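Local coordinates for Tautomerase_3 domain-containing protein (Corynebacterium halotolerans YIM 70093 = DSM 44683, PDB 7M58) that belongs to the cis-3-chloroacrylic acid dehalogenase (cis-CaaD) family of the tautomerase superfamily and probably hydrolytically dehalogenates 3-chloroacrylate-type substrates, at the interface of chains A and B. Residues are numbered along the deposited sequence; one frame, centred on the assembly and turned at random. Chains: chain A/B, Tautomerase_3 domain-containing protein.

The interface of chains A and B. Residues chain A 1-2, 38, 40, 68, 111-115; chain B 64, 82, 86, 100-104.
Strand 112-114 of chain A, with the 3-10 helix 109-111 before it, runs antiparallel along the edge of strand 100-107 of chain B; helix 75-92 and strand 63-70 of chain B back the junction, and the starts of strands 2-8 and 40-46 of chain A face it. Main-chain bonds join the two sheets. A:Thr113 N gives to B:Val102 O, nearly straight (163° at the hydrogen) and in the carbonyl plane. B:Val104 N gives to A:Asn111 O at 3.1 Å, also in its carbonyl plane. The B:Val102 N-H is shared between A:Thr113 O, which it reaches from above the carbonyl plane, and A:Thr113 OG1, both bonds bent. That hydroxyl, in the crowded position between backbone N and carbonyl carbon (chi1 64°), meets B:Thr86 OG1 tip to tip at 2.8 Å. B:Thr86 OG1 in turn gives to B:Leu82 O one helical turn back, so the pair buttresses strand against helix.

The B:Tyr103 ring is sandwiched: B:Trp64 NE1 lies 3.5 Å above the centre of one face, and A:Met112 SD sits over the other, nearer the rim. Its hydroxyl points at the amino terminus, 3.2 Å from A:Pro1 N, a distance suited to a hydrogen bond; the A:Glu114 carboxylate lies nearly coplanar with the ring, its OE2 modelled too close to OH. Such neighbours may shift the proline's ionisation. The extended A:Glu114 chain crosses one face of B:Trp101, CG 3.7 Å from the six-membered ring's centroid. The indole edge at B:Trp101 CZ2 lies over a face of the A:Tyr115 ring, toward its rim, planes 62° apart. A:Gln40 NE2 stands over the B:Trp64 face, its amide plane steep to the ring.

The patch thus splices neighbouring sheets of the trimer typical of this family, where B:Tyr103 and A:Glu114 probably act with the catalytic A:Pro1 in an active site built from two chains.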
loop_
_atom_site.group_PDB
_atom_site.type_symbol
_atom_site.label_atom_id
_atom_site.label_comp_id
_atom_site.label_asym_id
_atom_site.label_seq_id
_atom_site.Cartn_x
_atom_site.Cartn_y
_atom_site.Cartn_z
ATOM N N PRO A 1 13.350 -2.313 -2.418
ATOM C CA PRO A 1 12.694 -1.665 -1.274
ATOM C C PRO A 1 12.140 -0.289 -1.578
ATOM O O PRO A 1 12.890 0.572 -2.034
ATOM C CB PRO A 1 13.819 -1.536 -0.246
ATOM C CG PRO A 1 15.058 -1.440 -1.078
ATOM C CD PRO A 1 14.816 -2.350 -2.258
ATOM N N SER A 2 10.850 -0.084 -1.329
ATOM C CA SER A 2 10.225 1.227 -1.461
ATOM C C SER A 2 9.604 1.586 -0.122
ATOM O O SER A 2 8.742 0.862 0.382
ATOM C CB SER A 2 9.172 1.270 -2.565
ATOM O OG SER A 2 8.085 0.444 -2.239
ATOM N N LEU A 38 18.888 0.388 -4.939
ATOM C CA LEU A 38 17.604 -0.291 -4.968
ATOM C C LEU A 38 16.522 0.461 -4.206
ATOM O O LEU A 38 15.342 0.119 -4.336
ATOM C CB LEU A 38 17.734 -1.700 -4.383
ATOM C CG LEU A 38 18.476 -2.764 -5.206
ATOM C CD1 LEU A 38 18.211 -4.163 -4.646
ATOM C CD2 LEU A 38 18.123 -2.693 -6.668
ATOM N N GLN A 40 13.894 3.142 -2.944
ATOM C CA GLN A 40 12.988 4.199 -3.338
ATOM C C GLN A 40 12.271 4.714 -2.094
ATOM O O GLN A 40 11.854 3.922 -1.248
ATOM C CB GLN A 40 11.989 3.666 -4.377
ATOM C CG GLN A 40 10.832 4.578 -4.691
ATOM C CD GLN A 40 9.883 3.951 -5.694
ATOM O OE1 GLN A 40 9.984 4.184 -6.901
ATOM N NE2 GLN A 40 8.949 3.151 -5.199
ATOM N N ASP A 68 8.031 -1.801 1.633
ATOM C CA ASP A 68 7.937 -3.065 0.908
ATOM C C ASP A 68 9.364 -3.576 0.706
ATOM O O ASP A 68 10.175 -2.925 0.043
ATOM C CB ASP A 68 7.210 -2.917 -0.434
ATOM C CG ASP A 68 5.680 -2.655 -0.299
ATOM O OD1 ASP A 68 4.920 -3.580 0.073
ATOM O OD2 ASP A 68 5.221 -1.526 -0.616
ATOM N N ASN A 111 8.657 -10.935 -7.479
ATOM C CA ASN A 111 7.484 -10.085 -7.617
ATOM C C ASN A 111 7.851 -8.610 -7.710
ATOM O O ASN A 111 7.014 -7.748 -7.444
ATOM C CB ASN A 111 6.509 -10.325 -6.459
ATOM C CG ASN A 111 5.900 -11.728 -6.473
ATOM O OD1 ASN A 111 6.475 -12.674 -7.004
ATOM N ND2 ASN A 111 4.736 -11.862 -5.866
ATOM N N MET A 112 9.090 -8.299 -8.063
ATOM C CA MET A 112 9.522 -6.919 -8.185
ATOM C C MET A 112 10.367 -6.759 -9.435
ATOM O O MET A 112 11.210 -7.615 -9.722
ATOM C CB MET A 112 10.347 -6.470 -6.985
ATOM C CG MET A 112 9.622 -6.572 -5.691
ATOM S SD MET A 112 10.413 -5.654 -4.360
ATOM C CE MET A 112 11.996 -6.338 -4.289
ATOM N N THR A 113 10.117 -5.693 -10.191
ATOM C CA THR A 113 11.072 -5.196 -11.171
ATOM C C THR A 113 11.588 -3.858 -10.666
ATOM O O THR A 113 10.828 -3.044 -10.139
ATOM C CB THR A 113 10.493 -5.023 -12.591
ATOM O OG1 THR A 113 9.465 -4.019 -12.597
ATOM C CG2 THR A 113 9.953 -6.321 -13.134
ATOM N N GLU A 114 12.889 -3.664 -10.805
ATOM C CA GLU A 114 13.557 -2.392 -10.602
ATOM C C GLU A 114 14.675 -2.345 -11.633
ATOM O O GLU A 114 15.329 -3.363 -11.888
ATOM C CB GLU A 114 14.124 -2.265 -9.181
ATOM C CG GLU A 114 13.088 -2.206 -8.073
ATOM C CD GLU A 114 13.722 -1.937 -6.704
ATOM O OE1 GLU A 114 14.927 -1.566 -6.672
ATOM O OE2 GLU A 114 13.024 -2.072 -5.659
ATOM N N TYR A 115 14.868 -1.175 -12.247
ATOM C CA TYR A 115 15.812 -1.019 -13.357
ATOM C C TYR A 115 15.510 -1.983 -14.502
ATOM O O TYR A 115 16.417 -2.473 -15.174
ATOM C CB TYR A 115 17.256 -1.171 -12.872
ATOM C CG TYR A 115 17.550 -0.166 -11.799
ATOM C CD1 TYR A 115 17.700 1.186 -12.110
ATOM C CD2 TYR A 115 17.651 -0.548 -10.477
ATOM C CE1 TYR A 115 17.952 2.125 -11.135
ATOM C CE2 TYR A 115 17.912 0.384 -9.491
ATOM C CZ TYR A 115 18.059 1.717 -9.830
ATOM O OH TYR A 115 18.309 2.642 -8.860
ATOM N N TRP B 64 6.200 4.265 -10.297
ATOM C CA TRP B 64 6.155 3.065 -9.467
ATOM C C TRP B 64 4.731 2.533 -9.444
ATOM O O TRP B 64 3.797 3.261 -9.088
ATOM C CB TRP B 64 6.634 3.339 -8.043
ATOM C CG TRP B 64 6.569 2.143 -7.150
ATOM C CD1 TRP B 64 7.158 0.914 -7.351
ATOM C CD2 TRP B 64 5.836 2.037 -5.928
ATOM N NE1 TRP B 64 6.857 0.067 -6.310
ATOM C CE2 TRP B 64 6.039 0.729 -5.427
ATOM C CE3 TRP B 64 5.035 2.927 -5.198
ATOM C CZ2 TRP B 64 5.460 0.289 -4.232
ATOM C CZ3 TRP B 64 4.474 2.492 -4.015
ATOM C CH2 TRP B 64 4.684 1.180 -3.541
ATOM N N LEU B 82 4.639 -9.031 -14.764
ATOM C CA LEU B 82 5.599 -8.043 -14.287
ATOM C C LEU B 82 6.428 -7.487 -15.434
ATOM O O LEU B 82 6.589 -6.268 -15.568
ATOM C CB LEU B 82 6.488 -8.693 -13.231
ATOM C CG LEU B 82 5.814 -8.705 -11.864
ATOM C CD1 LEU B 82 6.241 -9.915 -11.092
ATOM C CD2 LEU B 82 6.220 -7.459 -11.146
ATOM N N THR B 86 6.074 -3.569 -16.938
ATOM C CA THR B 86 7.289 -2.759 -16.983
ATOM C C THR B 86 7.642 -2.331 -18.403
ATOM O O THR B 86 8.068 -1.196 -18.617
ATOM C CB THR B 86 8.461 -3.527 -16.361
ATOM O OG1 THR B 86 8.111 -4.042 -15.064
ATOM C CG2 THR B 86 9.704 -2.648 -16.247
ATOM N N VAL B 100 10.204 2.286 -14.842
ATOM C CA VAL B 100 8.893 1.790 -14.463
ATOM C C VAL B 100 9.153 0.616 -13.531
ATOM O O VAL B 100 9.458 -0.491 -13.986
ATOM C CB VAL B 100 8.060 1.380 -15.684
ATOM C CG1 VAL B 100 6.705 0.849 -15.257
ATOM C CG2 VAL B 100 7.895 2.565 -16.639
ATOM N N TRP B 101 9.042 0.841 -12.226
ATOM C CA TRP B 101 9.269 -0.204 -11.231
ATOM C C TRP B 101 7.918 -0.772 -10.820
ATOM O O TRP B 101 6.986 -0.005 -10.548
ATOM C CB TRP B 101 9.979 0.340 -10.005
ATOM C CG TRP B 101 11.358 0.817 -10.245
ATOM C CD1 TRP B 101 11.925 1.131 -11.438
ATOM C CD2 TRP B 101 12.342 1.102 -9.241
ATOM N NE1 TRP B 101 13.214 1.579 -11.250
ATOM C CE2 TRP B 101 13.496 1.569 -9.911
ATOM C CE3 TRP B 101 12.363 1.001 -7.838
ATOM C CZ2 TRP B 101 14.658 1.936 -9.229
ATOM C CZ3 TRP B 101 13.518 1.362 -7.159
ATOM C CH2 TRP B 101 14.650 1.824 -7.856
ATOM N N VAL B 102 7.806 -2.106 -10.790
ATOM C CA VAL B 102 6.537 -2.789 -10.545
ATOM C C VAL B 102 6.678 -3.764 -9.385
ATOM O O VAL B 102 7.588 -4.600 -9.379
ATOM C CB VAL B 102 6.042 -3.547 -11.790
ATOM C CG1 VAL B 102 4.603 -3.986 -11.585
ATOM C CG2 VAL B 102 6.181 -2.692 -13.045
ATOM N N TYR B 103 5.761 -3.666 -8.419
ATOM C CA TYR B 103 5.631 -4.588 -7.299
ATOM C C TYR B 103 4.239 -5.201 -7.343
ATOM O O TYR B 103 3.249 -4.477 -7.511
ATOM C CB TYR B 103 5.775 -3.870 -5.952
ATOM C CG TYR B 103 7.156 -3.399 -5.570
ATOM C CD1 TYR B 103 8.176 -3.308 -6.505
ATOM C CD2 TYR B 103 7.441 -3.058 -4.255
ATOM C CE1 TYR B 103 9.433 -2.867 -6.144
ATOM C CE2 TYR B 103 8.698 -2.630 -3.881
ATOM C CZ TYR B 103 9.690 -2.529 -4.832
ATOM O OH TYR B 103 10.941 -2.100 -4.471
ATOM N N VAL B 104 4.138 -6.519 -7.158
ATOM C CA VAL B 104 2.839 -7.184 -7.061
ATOM C C VAL B 104 2.741 -7.820 -5.685
ATOM O O VAL B 104 3.602 -8.624 -5.296
ATOM C CB VAL B 104 2.580 -8.197 -8.195
ATOM C CG1 VAL B 104 3.026 -7.623 -9.515
ATOM C CG2 VAL B 104 3.204 -9.546 -7.958
#